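Local coordinates for OBCA, Oxalate Biosynthetic Component A (Burkholderia glumae, PDB 4NNB), which is a TIM-barrel protein of a bacterial biosynthetic system that holds a magnesium ion and an oxaloacetate ion in its pocket, at residues A[276-281]-A[307-312]; A[311-316]-A[345-350]; A[373-378]-A[444-449]. All coordinates share one frame; numbering follows the deposited sequence.

Interaction 1 of 3, residues A[276-281]-A[307-312]; sequences LSTSVR and EVASLS. With OAA (oxaloacetate ion), chain C.
S310 and T278 clasp each other beside the oxaloacetate ion. The S310 hydroxyl OG gives its proton to OAA O1 at a short 2.5 Å and accepts the backbone N-H of T278 at 3.0 Å, an almost straight bond (169° at the hydrogen). T278 returns the favour: its OG1 donates to the backbone O of S310 at 2.6 Å, coming in well above the carbonyl plane. With chi1 at 60° that hydroxyl sits between its own N and carbonyl carbon, while CG2 swings back toward the CB of A309.

The 276-281 segment supplies further grips on the ligand. S277 OG donates to OAA O2 at 2.8 Å, the second oxygen of the carboxylate that S310 holds. At the far carboxylate, S279 OG takes O5 at 2.8 Å, and R281 puts both NE and NH2 on O4, which lies in the guanidinium plane at its edge, with NH2 at 2.8 Å. Y324 adds another hydrogen bond to the ion.

Behind this first shell, two successive ST turns set the hydroxyls: S277 OG accepts from S279 N, and S279 OG accepts from R281 N. The loop itself leaves the end of strand 273-276 still paired with strand 308-311, where a parallel bridge joins L276 to A309 through L276 N to V308 O and S310 N to L276 O.

Three serine hydroxyls thus give protons to the ligand while accepting backbone N-H groups, which should orient each hydroxyl toward the ligand and suit two negatively charged carboxylates, the arginine balancing one of them.

Interaction 2 of 3, residues A[311-316]-A[345-350]; sequences LSPAAV and PEVEVF. With OAA (oxaloacetate ion), chain C.
L311 and V347 pair in the wall of the TIM barrel, where parallel strands 308-311 and 344-349 run side by side toward the ligand pocket at their C-terminal ends. L311 N donates to E346 O, and L311 O accepts from E348 N. On the outer side of this pair L311 and P345 lie alongside each other, CB to CB at 4.1 Å, beneath helix 328-341. Two residues on, the P313 ring meets V347 at about a right angle, its CD 3.8 Å from V347 CG1.

Toward the pocket, the F350 ring carries the contact. V316 stands across it: CG1 sits over one face, 3.8 Å from the centroid and 16° off the normal, in a CH-pi contact, while CG2 comes within 3.5 Å of F350 CD1. At the ring edge, in its plane, S312 OG touches CE1 at 3.3 Å, and the methylene C2 of oxaloacetate lies 3.5 Å from CZ. S312 OG, turned anti to its carbonyl carbon (chi1 -64°), also rests on E348 CB at 3.3 Å. E348 CG lies 3.6 Å from OAA O1.

Between them, V316 and S312 bear on one face and one edge of F350, which should restrict the ring's rotation. What it offers the ligand is an apolar edge against the C2 methylene, whereas the carboxylates are met by polar groups elsewhere.

Interaction 3 of 3, residues A[373-378]-A[444-449]; sequences VLFMLV and SKISIL
L449 and L377, with F375 next, bury the most surface where strand 373-378 lies beside strand 444-449, L449 on one face of the sheet, L377 and F375 on the other. L449 has CG between its backbone N and carbonyl carbon (chi1 70°), which folds the isobutyl group back over the neighbouring strand. CD1 lies 4.0 Å from V378 CG1, CD2 meets M376 CG at 3.9 Å, and the two side chains V378 and L449 run alongside each other. This face looks into the barrel; on it M376, bent at chi2 and chi3, carries its CE to 3.5 Å from S447 CB.

L377 does its work on the other face, under helix 416-440. Its CG is 3.7 Å from I446 CG2 and leans over the backbone O of S447 at 3.4 Å. F375 occupies the same face two residues earlier in the strand. The rim of its ring is turned to S444, with CE2 4.2 Å from S444 CB, while CD2 reaches I446 CG1 at a similar distance. L437 and F441 continue this packing beyond the two strands, and S444 OG turns away to bond F441 O and R438.

Beneath the side chains the strands are in full parallel register, six residues to six, with V373 opposite S444 and V378 opposite L449. Five backbone hydrogen bonds link them, from K445 N to V373 O at one end to L449 N to L377 O, 3.0 Å, at the other. The right-handed beta-alpha-beta crossover usual in this fold would join such neighbours, and helices 401-413 and 416-440 lie between them in the chain.

The hydrogen bonds between these neighbouring barrel strands are thus all main chain, flanked by apolar packing: aliphatic contact on both faces and an aromatic one beside L377.

Overall arrangement
All three contacts are buried and follow successive strands round one parallel barrel. Interactions 1 and 2 share L311 and S312, so strand 308-311 is gripped from both edges; strand 344-349 of interaction 2 in turn bonds to strand 373-378 of interaction 3, through V347 N to L374 O and V349 N to M376 O. Chemistry changes along this path. Interaction 1 is mainly polar beyond its short strand pairing, its loop hydroxyls and arginine holding the ligand's charged ends. Interaction 2 combines strand pairing with an aromatic edge against the same ligand. Interaction 3 pairs along its whole length, with mainly apolar side chains, and touches no ligand atom.

Interaction 1 of 3, residues A[276-281]-A[307-312]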
# COMPACT_ATOMS: atom_id res chain seq x y z
N LEU A 276 13.01 -8.13 -3.40
CA LEU A 276 12.48 -8.65 -2.14
C LEU A 276 12.69 -7.69 -0.97
O LEU A 276 13.80 -7.22 -0.72
CB LEU A 276 13.07 -10.03 -1.83
CG LEU A 276 12.34 -11.27 -2.38
CD1 LEU A 276 11.87 -11.08 -3.81
CD2 LEU A 276 13.14 -12.55 -2.22
N SER A 277 11.61 -7.40 -0.25
CA SER A 277 11.73 -6.60 0.97
C SER A 277 12.50 -7.34 2.07
O SER A 277 12.22 -8.50 2.37
CB SER A 277 10.35 -6.23 1.51
OG SER A 277 10.49 -5.53 2.73
N THR A 278 13.44 -6.64 2.68
CA THR A 278 14.15 -7.18 3.84
C THR A 278 13.68 -6.49 5.11
O THR A 278 14.28 -6.64 6.18
CB THR A 278 15.65 -6.98 3.69
OG1 THR A 278 15.93 -5.58 3.58
CG2 THR A 278 16.15 -7.70 2.42
N SER A 279 12.60 -5.74 4.98
CA SER A 279 12.09 -4.94 6.10
C SER A 279 11.52 -5.80 7.24
O SER A 279 10.92 -6.85 7.00
CB SER A 279 11.03 -3.98 5.56
OG SER A 279 10.33 -3.38 6.62
N VAL A 280 11.71 -5.36 8.49
CA VAL A 280 11.00 -6.00 9.60
C VAL A 280 10.01 -5.04 10.28
O VAL A 280 9.71 -5.17 11.48
CB VAL A 280 11.95 -6.65 10.65
CG1 VAL A 280 12.73 -7.79 10.02
CG2 VAL A 280 12.90 -5.62 11.25
N ARG A 281 9.51 -4.10 9.49
CA ARG A 281 8.47 -3.18 9.93
C ARG A 281 7.34 -3.92 10.64
O ARG A 281 6.89 -4.99 10.18
CB ARG A 281 7.92 -2.38 8.74
CG ARG A 281 6.48 -1.88 8.93
CD ARG A 281 6.35 -0.36 8.95
NE ARG A 281 6.26 0.19 7.60
CZ ARG A 281 5.50 1.22 7.24
NH1 ARG A 281 4.73 1.87 8.11
NH2 ARG A 281 5.52 1.61 5.98
N GLU A 307 17.00 -10.80 -7.91
CA GLU A 307 17.72 -9.77 -8.66
C GLU A 307 18.04 -8.56 -7.78
O GLU A 307 19.11 -7.96 -7.89
CB GLU A 307 16.90 -9.30 -9.87
CG GLU A 307 16.81 -10.30 -11.04
CD GLU A 307 15.81 -11.43 -10.80
OE1 GLU A 307 14.99 -11.36 -9.85
OE2 GLU A 307 15.82 -12.40 -11.59
N VAL A 308 17.08 -8.19 -6.94
CA VAL A 308 17.15 -6.96 -6.16
C VAL A 308 16.59 -7.27 -4.79
O VAL A 308 15.76 -8.17 -4.64
CB VAL A 308 16.34 -5.83 -6.85
CG1 VAL A 308 16.31 -4.54 -5.99
CG2 VAL A 308 16.92 -5.52 -8.24
N ALA A 309 17.07 -6.56 -3.77
CA ALA A 309 16.41 -6.62 -2.47
C ALA A 309 16.61 -5.30 -1.75
O ALA A 309 17.61 -4.61 -1.94
CB ALA A 309 16.94 -7.77 -1.63
N SER A 310 15.66 -4.95 -0.89
CA SER A 310 15.72 -3.65 -0.26
C SER A 310 16.81 -3.59 0.84
O SER A 310 17.13 -4.59 1.48
CB SER A 310 14.35 -3.24 0.27
OG SER A 310 13.97 -4.05 1.37
N LEU A 311 17.38 -2.40 1.02
CA LEU A 311 18.42 -2.18 2.02
C LEU A 311 18.31 -0.73 2.51
O LEU A 311 18.30 0.21 1.70
CB LEU A 311 19.81 -2.45 1.42
CG LEU A 311 21.00 -2.49 2.39
CD1 LEU A 311 22.08 -3.45 1.87
CD2 LEU A 311 21.58 -1.10 2.62
N SER A 312 18.19 -0.55 3.82
CA SER A 312 18.08 0.78 4.41
C SER A 312 19.23 0.99 5.40
O SER A 312 19.25 0.39 6.45
CB SER A 312 16.74 0.93 5.15
OG SER A 312 15.63 0.84 4.27
O1 OAA C . 12.56 -2.40 2.62
O2 OAA C . 10.52 -2.90 1.75
O4 OAA C . 7.55 0.05 4.90
O5 OAA C . 9.37 -0.78 6.02
O3 OAA C . 8.32 -1.75 2.83
C1 OAA C . 11.26 -2.21 2.57
C2 OAA C . 10.65 -1.16 3.48
C3 OAA C . 9.16 -1.25 3.69
C4 OAA C . 8.66 -0.64 4.94

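Interaction 2 of 3, residues A[311-316]-A[345-350]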
# COMPACT_ATOMS: atom_id res chain seq x y z
N LEU A 311 17.38 -2.40 1.02
CA LEU A 311 18.42 -2.18 2.02
C LEU A 311 18.31 -0.73 2.51
O LEU A 311 18.30 0.21 1.70
CB LEU A 311 19.81 -2.45 1.42
CG LEU A 311 21.00 -2.49 2.39
CD1 LEU A 311 22.08 -3.45 1.87
CD2 LEU A 311 21.58 -1.10 2.62
N SER A 312 18.19 -0.55 3.82
CA SER A 312 18.08 0.78 4.41
C SER A 312 19.23 0.99 5.40
O SER A 312 19.25 0.39 6.45
CB SER A 312 16.74 0.93 5.15
OG SER A 312 15.63 0.84 4.27
N PRO A 313 20.20 1.86 5.05
CA PRO A 313 21.42 1.91 5.86
C PRO A 313 21.39 2.91 7.03
O PRO A 313 22.39 3.61 7.28
CB PRO A 313 22.50 2.30 4.83
CG PRO A 313 21.74 3.13 3.81
CD PRO A 313 20.33 2.58 3.77
N ALA A 314 20.25 2.98 7.72
CA ALA A 314 20.10 3.67 8.99
C ALA A 314 18.81 3.16 9.58
O ALA A 314 18.00 2.54 8.87
CB ALA A 314 20.00 5.20 8.79
N ALA A 315 18.60 3.43 10.87
CA ALA A 315 17.32 3.15 11.52
C ALA A 315 16.21 3.86 10.76
O ALA A 315 16.38 4.99 10.30
CB ALA A 315 17.35 3.61 12.97
N VAL A 316 15.07 3.19 10.61
CA VAL A 316 13.91 3.81 9.96
C VAL A 316 12.88 4.07 11.06
O VAL A 316 12.37 3.13 11.66
CB VAL A 316 13.32 2.91 8.86
CG1 VAL A 316 12.07 3.54 8.25
CG2 VAL A 316 14.35 2.68 7.76
N PRO A 345 21.40 -4.39 -4.23
CA PRO A 345 20.53 -3.71 -3.26
C PRO A 345 19.76 -2.58 -3.92
O PRO A 345 20.23 -1.92 -4.84
CB PRO A 345 21.51 -3.17 -2.19
CG PRO A 345 22.87 -3.30 -2.75
CD PRO A 345 22.83 -4.29 -3.90
N GLU A 346 18.53 -2.37 -3.46
CA GLU A 346 17.87 -1.11 -3.74
C GLU A 346 17.91 -0.36 -2.43
O GLU A 346 17.34 -0.82 -1.43
CB GLU A 346 16.42 -1.30 -4.21
CG GLU A 346 15.67 0.03 -4.32
CD GLU A 346 14.23 -0.14 -4.80
OE1 GLU A 346 13.37 -0.49 -3.98
OE2 GLU A 346 13.96 0.09 -5.99
N VAL A 347 18.58 0.79 -2.43
CA VAL A 347 18.64 1.60 -1.21
C VAL A 347 17.31 2.31 -1.04
O VAL A 347 16.93 3.15 -1.87
CB VAL A 347 19.80 2.63 -1.23
CG1 VAL A 347 19.84 3.39 0.08
CG2 VAL A 347 21.14 1.92 -1.44
N GLU A 348 16.59 1.93 0.02
CA GLU A 348 15.32 2.58 0.35
C GLU A 348 15.65 3.86 1.08
O GLU A 348 16.01 3.83 2.26
CB GLU A 348 14.46 1.71 1.28
CG GLU A 348 14.19 0.31 0.82
CD GLU A 348 13.39 0.26 -0.46
OE1 GLU A 348 12.13 0.22 -0.41
OE2 GLU A 348 14.02 0.24 -1.52
N VAL A 349 15.54 4.99 0.40
CA VAL A 349 15.89 6.27 1.00
C VAL A 349 14.72 6.83 1.82
O VAL A 349 13.90 7.63 1.32
CB VAL A 349 16.37 7.28 -0.05
CG1 VAL A 349 16.90 8.54 0.64
CG2 VAL A 349 17.45 6.68 -0.94
N PHE A 350 14.63 6.41 3.07
CA PHE A 350 13.54 6.83 3.96
C PHE A 350 13.78 8.22 4.55
O PHE A 350 12.83 8.92 4.90
CB PHE A 350 13.38 5.84 5.12
CG PHE A 350 12.63 4.58 4.76
CD1 PHE A 350 13.32 3.39 4.51
CD2 PHE A 350 11.24 4.58 4.70
CE1 PHE A 350 12.63 2.22 4.19
CE2 PHE A 350 10.53 3.41 4.39
CZ PHE A 350 11.22 2.23 4.13
O1 OAA C . 12.56 -2.40 2.62
O2 OAA C . 10.52 -2.90 1.75
O4 OAA C . 7.55 0.05 4.90
O5 OAA C . 9.37 -0.78 6.02
O3 OAA C . 8.32 -1.75 2.83
C1 OAA C . 11.26 -2.21 2.57
C2 OAA C . 10.65 -1.16 3.48
C3 OAA C . 9.16 -1.25 3.69
C4 OAA C . 8.66 -0.64 4.94

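Interaction 3 of 3, residues A[373-378]-A[444-449]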
# COMPACT_ATOMS: atom_id res chain seq x y z
N VAL A 373 24.03 1.79 -9.12
CA VAL A 373 23.52 1.69 -7.75
C VAL A 373 22.07 2.17 -7.77
O VAL A 373 21.75 3.17 -8.41
CB VAL A 373 24.37 2.53 -6.79
CG1 VAL A 373 23.87 2.36 -5.35
CG2 VAL A 373 25.86 2.13 -6.92
N LEU A 374 21.20 1.44 -7.08
CA LEU A 374 19.76 1.69 -7.17
C LEU A 374 19.22 2.36 -5.92
O LEU A 374 19.54 1.93 -4.80
CB LEU A 374 19.02 0.36 -7.38
CG LEU A 374 19.48 -0.56 -8.50
CD1 LEU A 374 18.59 -1.82 -8.54
CD2 LEU A 374 19.44 0.17 -9.82
N PHE A 375 18.38 3.38 -6.10
CA PHE A 375 17.78 4.11 -4.98
C PHE A 375 16.27 4.25 -5.17
O PHE A 375 15.79 4.40 -6.30
CB PHE A 375 18.40 5.52 -4.84
CG PHE A 375 19.89 5.51 -4.58
CD1 PHE A 375 20.37 5.54 -3.27
CD2 PHE A 375 20.79 5.44 -5.63
CE1 PHE A 375 21.75 5.51 -3.02
CE2 PHE A 375 22.17 5.42 -5.39
CZ PHE A 375 22.65 5.46 -4.08
N MET A 376 15.53 4.18 -4.08
CA MET A 376 14.09 4.47 -4.09
C MET A 376 13.83 5.58 -3.09
O MET A 376 14.11 5.42 -1.90
CB MET A 376 13.27 3.21 -3.75
CG MET A 376 11.76 3.44 -3.63
SD MET A 376 11.03 3.90 -5.23
CE MET A 376 11.32 2.39 -6.13
N LEU A 377 13.33 6.72 -3.57
CA LEU A 377 13.01 7.84 -2.68
C LEU A 377 11.64 7.59 -2.03
O LEU A 377 10.61 7.57 -2.72
CB LEU A 377 13.00 9.17 -3.44
CG LEU A 377 14.30 9.54 -4.18
CD1 LEU A 377 14.13 10.90 -4.89
CD2 LEU A 377 15.52 9.55 -3.23
N VAL A 378 11.63 7.37 -0.72
CA VAL A 378 10.37 7.18 0.01
C VAL A 378 9.84 8.56 0.38
O VAL A 378 9.87 8.99 1.54
CB VAL A 378 10.55 6.28 1.25
CG1 VAL A 378 9.18 5.88 1.82
CG2 VAL A 378 11.36 5.03 0.88
N SER A 444 24.00 5.55 -11.49
CA SER A 444 22.94 5.26 -10.54
C SER A 444 21.58 5.38 -11.19
O SER A 444 21.44 6.01 -12.24
CB SER A 444 22.99 6.24 -9.38
OG SER A 444 22.75 7.57 -9.82
N LYS A 445 20.57 4.78 -10.54
CA LYS A 445 19.18 4.88 -11.00
C LYS A 445 18.32 5.21 -9.79
O LYS A 445 18.35 4.48 -8.79
CB LYS A 445 18.73 3.57 -11.64
CG LYS A 445 19.52 3.18 -12.90
CD LYS A 445 19.34 4.22 -14.00
CE LYS A 445 20.19 3.88 -15.23
NZ LYS A 445 20.17 5.01 -16.22
N ILE A 446 17.58 6.31 -9.87
CA ILE A 446 16.80 6.77 -8.74
C ILE A 446 15.32 6.78 -9.11
O ILE A 446 14.91 7.41 -10.11
CB ILE A 446 17.26 8.18 -8.32
CG1 ILE A 446 18.77 8.18 -8.02
CG2 ILE A 446 16.46 8.68 -7.11
CD1 ILE A 446 19.32 9.55 -7.66
N SER A 447 14.52 6.08 -8.31
CA SER A 447 13.07 6.08 -8.49
C SER A 447 12.41 6.84 -7.35
O SER A 447 13.06 7.16 -6.34
CB SER A 447 12.53 4.65 -8.56
OG SER A 447 13.05 3.96 -9.68
N ILE A 448 11.12 7.12 -7.51
CA ILE A 448 10.34 7.76 -6.45
C ILE A 448 9.02 7.03 -6.18
O ILE A 448 8.41 6.47 -7.10
CB ILE A 448 10.08 9.24 -6.78
CG1 ILE A 448 9.41 9.96 -5.60
CG2 ILE A 448 9.24 9.38 -8.07
CD1 ILE A 448 9.43 11.51 -5.71
N LEU A 449 8.60 7.02 -4.92
CA LEU A 449 7.25 6.62 -4.57
C LEU A 449 6.64 7.76 -3.81
O LEU A 449 7.35 8.61 -3.26
CB LEU A 449 7.25 5.34 -3.70
CG LEU A 449 7.77 5.42 -2.26
CD1 LEU A 449 6.70 5.86 -1.27
CD2 LEU A 449 8.35 4.06 -1.85